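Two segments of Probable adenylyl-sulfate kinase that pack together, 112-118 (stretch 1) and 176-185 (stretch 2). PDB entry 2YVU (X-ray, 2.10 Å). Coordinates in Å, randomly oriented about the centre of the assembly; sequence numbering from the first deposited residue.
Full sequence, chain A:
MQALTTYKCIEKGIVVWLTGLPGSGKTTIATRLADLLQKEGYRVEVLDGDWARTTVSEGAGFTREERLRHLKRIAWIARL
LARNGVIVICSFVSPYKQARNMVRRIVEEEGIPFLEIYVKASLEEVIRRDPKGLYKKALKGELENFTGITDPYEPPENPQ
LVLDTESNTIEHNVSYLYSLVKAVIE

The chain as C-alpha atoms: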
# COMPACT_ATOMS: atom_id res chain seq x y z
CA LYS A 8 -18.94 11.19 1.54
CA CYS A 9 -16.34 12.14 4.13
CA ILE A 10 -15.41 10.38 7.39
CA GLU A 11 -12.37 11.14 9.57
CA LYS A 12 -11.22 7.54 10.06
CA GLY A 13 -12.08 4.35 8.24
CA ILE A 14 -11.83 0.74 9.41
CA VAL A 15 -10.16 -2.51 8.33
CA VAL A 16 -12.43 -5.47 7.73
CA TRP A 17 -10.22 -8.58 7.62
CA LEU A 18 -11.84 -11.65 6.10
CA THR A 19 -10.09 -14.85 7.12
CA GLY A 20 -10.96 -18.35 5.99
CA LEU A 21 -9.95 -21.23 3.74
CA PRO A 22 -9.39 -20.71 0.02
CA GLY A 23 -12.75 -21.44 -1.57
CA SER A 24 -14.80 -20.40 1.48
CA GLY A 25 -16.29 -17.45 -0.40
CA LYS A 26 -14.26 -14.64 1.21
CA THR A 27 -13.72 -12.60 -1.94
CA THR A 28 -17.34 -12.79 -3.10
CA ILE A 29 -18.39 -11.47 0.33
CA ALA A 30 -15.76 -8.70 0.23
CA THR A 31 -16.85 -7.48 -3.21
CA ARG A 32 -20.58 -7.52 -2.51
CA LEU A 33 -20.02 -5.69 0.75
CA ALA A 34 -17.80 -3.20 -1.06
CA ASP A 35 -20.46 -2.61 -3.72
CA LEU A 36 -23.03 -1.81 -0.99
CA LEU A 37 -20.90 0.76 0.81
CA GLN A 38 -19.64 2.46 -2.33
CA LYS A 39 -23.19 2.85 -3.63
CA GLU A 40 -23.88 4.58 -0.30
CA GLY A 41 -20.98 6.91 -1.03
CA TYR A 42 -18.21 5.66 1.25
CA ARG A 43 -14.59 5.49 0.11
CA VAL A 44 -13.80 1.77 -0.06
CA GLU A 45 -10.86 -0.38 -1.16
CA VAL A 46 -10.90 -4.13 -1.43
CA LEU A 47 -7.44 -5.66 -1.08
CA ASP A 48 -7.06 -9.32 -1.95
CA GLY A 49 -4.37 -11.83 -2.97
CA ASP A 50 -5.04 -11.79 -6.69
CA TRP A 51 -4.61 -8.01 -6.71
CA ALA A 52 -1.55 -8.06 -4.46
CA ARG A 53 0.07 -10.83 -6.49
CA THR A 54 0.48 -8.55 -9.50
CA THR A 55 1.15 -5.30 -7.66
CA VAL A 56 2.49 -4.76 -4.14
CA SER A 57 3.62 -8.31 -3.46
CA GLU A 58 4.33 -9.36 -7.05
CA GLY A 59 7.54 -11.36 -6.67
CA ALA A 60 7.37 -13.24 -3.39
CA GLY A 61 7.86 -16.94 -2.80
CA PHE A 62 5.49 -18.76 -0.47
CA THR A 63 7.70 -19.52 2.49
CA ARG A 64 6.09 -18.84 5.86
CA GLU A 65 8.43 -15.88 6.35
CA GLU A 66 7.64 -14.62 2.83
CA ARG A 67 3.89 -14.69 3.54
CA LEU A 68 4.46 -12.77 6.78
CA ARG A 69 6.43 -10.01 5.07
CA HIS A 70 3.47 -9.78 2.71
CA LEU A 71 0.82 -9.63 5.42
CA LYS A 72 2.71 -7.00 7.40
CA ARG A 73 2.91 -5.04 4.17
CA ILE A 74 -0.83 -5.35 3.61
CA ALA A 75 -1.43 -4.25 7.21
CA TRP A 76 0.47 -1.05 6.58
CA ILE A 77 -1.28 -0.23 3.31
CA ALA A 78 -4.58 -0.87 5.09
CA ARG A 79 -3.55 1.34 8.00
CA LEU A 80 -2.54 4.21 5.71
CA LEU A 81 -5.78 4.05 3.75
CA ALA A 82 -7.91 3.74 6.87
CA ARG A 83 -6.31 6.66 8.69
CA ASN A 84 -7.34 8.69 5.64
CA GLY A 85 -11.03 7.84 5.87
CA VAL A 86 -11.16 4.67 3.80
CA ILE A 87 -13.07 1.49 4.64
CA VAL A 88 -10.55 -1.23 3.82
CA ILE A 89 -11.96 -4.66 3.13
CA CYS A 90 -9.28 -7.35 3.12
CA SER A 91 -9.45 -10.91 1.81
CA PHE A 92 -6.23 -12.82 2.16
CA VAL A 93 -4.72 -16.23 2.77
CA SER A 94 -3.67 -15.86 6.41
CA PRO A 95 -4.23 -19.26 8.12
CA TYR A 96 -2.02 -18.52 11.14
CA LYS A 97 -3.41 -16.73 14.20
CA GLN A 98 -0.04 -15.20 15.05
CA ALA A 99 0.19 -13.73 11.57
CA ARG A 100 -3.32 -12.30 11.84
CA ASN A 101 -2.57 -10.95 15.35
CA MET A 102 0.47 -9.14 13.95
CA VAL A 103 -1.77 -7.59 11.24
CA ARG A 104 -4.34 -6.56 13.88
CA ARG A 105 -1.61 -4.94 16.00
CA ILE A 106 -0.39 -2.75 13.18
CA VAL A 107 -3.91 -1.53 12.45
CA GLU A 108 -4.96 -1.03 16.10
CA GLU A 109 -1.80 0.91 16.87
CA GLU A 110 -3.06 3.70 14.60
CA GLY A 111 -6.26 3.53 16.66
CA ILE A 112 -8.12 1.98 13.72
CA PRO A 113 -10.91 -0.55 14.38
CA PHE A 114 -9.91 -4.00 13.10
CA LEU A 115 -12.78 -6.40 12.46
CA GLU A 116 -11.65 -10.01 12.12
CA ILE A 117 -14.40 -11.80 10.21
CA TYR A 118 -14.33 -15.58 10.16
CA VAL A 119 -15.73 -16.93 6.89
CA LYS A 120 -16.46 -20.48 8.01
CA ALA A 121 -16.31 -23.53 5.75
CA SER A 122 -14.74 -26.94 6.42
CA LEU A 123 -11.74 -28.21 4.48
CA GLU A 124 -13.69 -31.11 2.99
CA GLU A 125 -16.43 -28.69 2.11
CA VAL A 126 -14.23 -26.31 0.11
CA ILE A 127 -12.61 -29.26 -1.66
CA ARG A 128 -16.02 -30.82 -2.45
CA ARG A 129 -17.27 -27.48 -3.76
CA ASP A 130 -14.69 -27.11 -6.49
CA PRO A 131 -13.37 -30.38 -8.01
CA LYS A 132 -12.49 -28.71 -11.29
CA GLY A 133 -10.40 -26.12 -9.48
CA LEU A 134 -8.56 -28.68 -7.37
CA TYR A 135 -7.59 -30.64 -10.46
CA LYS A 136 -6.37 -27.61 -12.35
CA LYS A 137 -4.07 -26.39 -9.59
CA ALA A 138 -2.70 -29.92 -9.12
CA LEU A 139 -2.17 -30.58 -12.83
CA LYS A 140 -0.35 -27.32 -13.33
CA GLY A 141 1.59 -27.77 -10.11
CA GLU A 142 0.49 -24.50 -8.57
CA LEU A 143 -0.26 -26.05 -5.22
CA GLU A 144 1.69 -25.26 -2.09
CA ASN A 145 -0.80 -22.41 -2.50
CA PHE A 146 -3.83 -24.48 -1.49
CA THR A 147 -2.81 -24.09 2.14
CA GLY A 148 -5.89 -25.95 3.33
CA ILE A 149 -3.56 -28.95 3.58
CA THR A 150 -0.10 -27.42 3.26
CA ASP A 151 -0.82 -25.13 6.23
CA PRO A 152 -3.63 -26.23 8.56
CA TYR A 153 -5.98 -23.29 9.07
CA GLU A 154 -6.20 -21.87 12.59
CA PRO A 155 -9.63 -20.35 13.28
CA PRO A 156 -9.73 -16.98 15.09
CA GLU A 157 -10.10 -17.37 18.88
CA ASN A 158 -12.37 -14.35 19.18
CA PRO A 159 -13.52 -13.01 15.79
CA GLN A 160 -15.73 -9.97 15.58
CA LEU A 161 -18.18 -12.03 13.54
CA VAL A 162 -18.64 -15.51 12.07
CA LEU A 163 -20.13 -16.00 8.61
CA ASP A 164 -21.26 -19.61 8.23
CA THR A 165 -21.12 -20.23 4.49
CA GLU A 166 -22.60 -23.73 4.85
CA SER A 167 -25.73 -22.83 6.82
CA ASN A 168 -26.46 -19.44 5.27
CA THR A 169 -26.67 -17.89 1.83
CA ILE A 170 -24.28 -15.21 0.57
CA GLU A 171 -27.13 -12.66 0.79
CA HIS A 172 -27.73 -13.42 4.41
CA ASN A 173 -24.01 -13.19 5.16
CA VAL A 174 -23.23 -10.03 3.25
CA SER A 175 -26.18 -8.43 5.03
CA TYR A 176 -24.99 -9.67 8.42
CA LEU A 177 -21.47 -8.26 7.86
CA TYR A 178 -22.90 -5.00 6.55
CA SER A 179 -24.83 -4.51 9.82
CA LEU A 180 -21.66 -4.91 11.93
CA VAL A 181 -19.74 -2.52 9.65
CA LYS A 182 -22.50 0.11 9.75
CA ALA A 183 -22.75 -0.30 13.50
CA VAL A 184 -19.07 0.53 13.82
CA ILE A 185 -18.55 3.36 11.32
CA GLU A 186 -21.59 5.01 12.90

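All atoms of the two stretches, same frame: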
# COMPACT_ATOMS: atom_id res chain seq x y z
N ILE A 112 -7.11 2.39 14.69
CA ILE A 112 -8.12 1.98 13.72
C ILE A 112 -8.81 0.68 14.09
O ILE A 112 -8.15 -0.30 14.42
CB ILE A 112 -7.48 1.82 12.32
CG1 ILE A 112 -6.86 3.15 11.90
CG2 ILE A 112 -8.51 1.36 11.30
CD1 ILE A 112 -6.04 3.05 10.64
N PRO A 113 -10.15 0.65 14.05
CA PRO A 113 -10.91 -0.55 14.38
C PRO A 113 -10.52 -1.67 13.41
O PRO A 113 -10.42 -1.44 12.21
CB PRO A 113 -12.35 -0.11 14.17
CG PRO A 113 -12.30 1.34 14.52
CD PRO A 113 -11.04 1.80 13.84
N PHE A 114 -10.29 -2.87 13.94
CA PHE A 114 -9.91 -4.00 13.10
C PHE A 114 -10.92 -5.12 13.33
O PHE A 114 -10.93 -5.73 14.40
CB PHE A 114 -8.49 -4.46 13.45
CG PHE A 114 -7.97 -5.60 12.59
CD1 PHE A 114 -8.13 -6.93 12.99
CD2 PHE A 114 -7.31 -5.34 11.39
CE1 PHE A 114 -7.63 -7.97 12.22
CE2 PHE A 114 -6.79 -6.38 10.61
CZ PHE A 114 -6.95 -7.70 11.02
N LEU A 115 -11.76 -5.37 12.34
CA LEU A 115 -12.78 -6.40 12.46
C LEU A 115 -12.38 -7.71 11.80
O LEU A 115 -12.37 -7.83 10.58
CB LEU A 115 -14.10 -5.92 11.84
CG LEU A 115 -14.61 -4.58 12.37
CD1 LEU A 115 -15.83 -4.11 11.60
CD2 LEU A 115 -14.91 -4.73 13.83
N GLU A 116 -12.05 -8.70 12.62
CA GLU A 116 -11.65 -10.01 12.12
C GLU A 116 -12.92 -10.83 11.89
O GLU A 116 -13.62 -11.21 12.83
CB GLU A 116 -10.72 -10.68 13.12
CG GLU A 116 -10.19 -12.03 12.69
CD GLU A 116 -9.00 -12.45 13.54
OE1 GLU A 116 -8.85 -11.93 14.66
OE2 GLU A 116 -8.21 -13.31 13.10
N ILE A 117 -13.21 -11.07 10.62
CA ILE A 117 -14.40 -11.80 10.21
C ILE A 117 -14.07 -13.22 9.77
O ILE A 117 -13.37 -13.44 8.77
CB ILE A 117 -15.07 -11.09 9.01
CG1 ILE A 117 -15.21 -9.59 9.34
CG2 ILE A 117 -16.38 -11.81 8.61
CD1 ILE A 117 -16.07 -9.27 10.58
N TYR A 118 -14.59 -14.19 10.51
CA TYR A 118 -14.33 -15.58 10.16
C TYR A 118 -15.37 -16.12 9.18
O TYR A 118 -16.54 -16.29 9.53
CB TYR A 118 -14.27 -16.44 11.44
CG TYR A 118 -14.04 -17.93 11.20
CD1 TYR A 118 -13.26 -18.39 10.14
CD2 TYR A 118 -14.56 -18.87 12.08
CE1 TYR A 118 -12.99 -19.76 9.96
CE2 TYR A 118 -14.31 -20.24 11.91
CZ TYR A 118 -13.52 -20.68 10.85
OH TYR A 118 -13.29 -22.03 10.68
N TYR A 176 -25.36 -9.56 7.01
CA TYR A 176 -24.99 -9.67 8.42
C TYR A 176 -23.71 -8.88 8.67
O TYR A 176 -23.59 -8.21 9.69
CB TYR A 176 -24.82 -11.15 8.79
CG TYR A 176 -24.70 -11.49 10.27
CD1 TYR A 176 -25.56 -10.93 11.22
CD2 TYR A 176 -23.76 -12.43 10.70
CE1 TYR A 176 -25.50 -11.31 12.56
CE2 TYR A 176 -23.68 -12.82 12.05
CZ TYR A 176 -24.56 -12.25 12.97
OH TYR A 176 -24.47 -12.63 14.29
N LEU A 177 -22.76 -8.96 7.74
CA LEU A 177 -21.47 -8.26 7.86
C LEU A 177 -21.68 -6.76 7.72
O LEU A 177 -21.05 -5.95 8.40
CB LEU A 177 -20.49 -8.71 6.75
CG LEU A 177 -18.96 -8.83 6.98
CD1 LEU A 177 -18.21 -8.57 5.68
CD2 LEU A 177 -18.49 -7.89 8.05
N TYR A 178 -22.56 -6.40 6.80
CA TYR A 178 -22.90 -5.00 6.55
C TYR A 178 -23.45 -4.35 7.82
O TYR A 178 -23.15 -3.20 8.09
CB TYR A 178 -23.91 -4.91 5.40
CG TYR A 178 -24.53 -3.54 5.22
CD1 TYR A 178 -25.56 -3.10 6.06
CD2 TYR A 178 -24.10 -2.68 4.21
CE1 TYR A 178 -26.14 -1.85 5.90
CE2 TYR A 178 -24.68 -1.42 4.03
CZ TYR A 178 -25.70 -1.02 4.88
OH TYR A 178 -26.28 0.21 4.73
N SER A 179 -24.26 -5.08 8.59
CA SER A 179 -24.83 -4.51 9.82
C SER A 179 -23.75 -4.21 10.86
O SER A 179 -23.82 -3.18 11.54
CB SER A 179 -25.87 -5.45 10.43
OG SER A 179 -27.00 -5.57 9.59
N LEU A 180 -22.76 -5.09 10.98
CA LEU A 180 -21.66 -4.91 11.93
C LEU A 180 -20.85 -3.68 11.47
O LEU A 180 -20.55 -2.78 12.26
CB LEU A 180 -20.73 -6.14 11.95
CG LEU A 180 -19.83 -6.50 13.16
CD1 LEU A 180 -18.47 -7.04 12.68
CD2 LEU A 180 -19.61 -5.29 14.04
N VAL A 181 -20.51 -3.64 10.18
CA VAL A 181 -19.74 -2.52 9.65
C VAL A 181 -20.46 -1.19 9.90
O VAL A 181 -19.87 -0.24 10.41
CB VAL A 181 -19.51 -2.67 8.11
CG1 VAL A 181 -19.05 -1.34 7.52
CG2 VAL A 181 -18.43 -3.74 7.85
N LYS A 182 -21.74 -1.12 9.55
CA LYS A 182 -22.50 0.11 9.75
C LYS A 182 -22.62 0.46 11.23
O LYS A 182 -22.68 1.63 11.60
CB LYS A 182 -23.89 -0.01 9.12
CG LYS A 182 -23.86 -0.13 7.60
CD LYS A 182 -23.47 1.19 6.91
CE LYS A 182 -24.58 2.23 7.07
NZ LYS A 182 -24.48 3.36 6.10
N ALA A 183 -22.64 -0.56 12.08
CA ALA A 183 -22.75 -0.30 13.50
C ALA A 183 -21.48 0.33 14.01
O ALA A 183 -21.50 1.12 14.95
CB ALA A 183 -23.03 -1.60 14.25
N VAL A 184 -20.36 -0.00 13.39
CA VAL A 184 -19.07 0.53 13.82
C VAL A 184 -18.68 1.89 13.24
O VAL A 184 -18.15 2.74 13.95
CB VAL A 184 -17.93 -0.50 13.52
CG1 VAL A 184 -16.56 0.12 13.78
CG2 VAL A 184 -18.10 -1.74 14.39
N ILE A 185 -18.94 2.10 11.95
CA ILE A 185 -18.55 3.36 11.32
C ILE A 185 -19.53 4.46 11.65
O ILE A 185 -19.38 5.58 11.19
CB ILE A 185 -18.43 3.23 9.79
CG1 ILE A 185 -19.79 2.86 9.19
CG2 ILE A 185 -17.38 2.20 9.44
CD1 ILE A 185 -19.79 2.71 7.70

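The contact is a strand lying against a helix, joined by apolar side chains alone. Strand 114-118 and helix 176-184 run almost antiparallel, at 167° between their N-to-C directions, with axes 10.9 Å apart at closest approach. The CA register follows from this: Pro113 CA lies 8.3 Å from Val184 CA, Leu115 CA 8.4 Å from Val181 CA, and Ile117 CA 8.2 Å from Leu177 CA. Two residues along the strand thus correspond to three or four along the helix, and the nearly constant spacing leaves room for side chains but not for backbone contact. No hydrogen bond crosses between the stretches.

Alternation along the strand selects Leu115 and Ile117, and Pro113, in the loop just before it, keeps the same phase: the CA-to-CB bonds of all three point toward the helix, whereas that of Glu116 points away; its carboxylate oxygens are hydrogen-bonded elsewhere in the structure.

Leu115, with 70 Å² covered by the helix, adopts an m,t rotamer (chi1 -54°, chi2 174°). This carries CD1 to two helix residues, at 4.1 Å from Leu180 CD1 and 4.3 Å from Val184 CG2. Those partners are one helical turn apart, so a single methyl touches both. Ile117 is m,m (chi1 -49°, chi2 -60°), and its CD1 likewise meets two side chains: Leu177 CD2 at 3.8 Å and Leu180 CD1 at 3.9 Å. Leu180 CD1 is therefore shared by the ends of Leu115 and Ile117.

The leucines of the helix show less regular torsions. Leu177 has chi1 at -145°, between wells, with chi2 at -150°. Its CA-to-CB bond points sideways, yet the end of the side chain comes nearer the strand, which is how CD2 reaches Ile117. The CA-to-CB bond of Leu180 points toward the strand; its chi1 of -156° is classed t, but its chi2 of -142° lies between wells. These are the modelled torsions at 2.10 Å resolution, and the contact distances alone do not establish strain.

Val184 is t (chi1 172°), and its two methyls face different neighbours: CG1 lies 4.2 Å from Pro113 CB, while CG2 packs on Leu115. Pro113, with a C-gamma exo ring, contributes a smaller covered area, 21 Å². Val181, despite its place in the CA register, has a CA-to-CB bond pointing sideways, and its nearest approach is 4.6 Å, from CG2 to Leu115 CD1.

Backbone hydrogen bonds support this helical spacing: Val181 N to Leu177 O and Val184 N to Leu180 O are both 3.0 Å. The two stretches together bury 277 Å², a modest interface built from methyl-to-methyl packing and one proline contact.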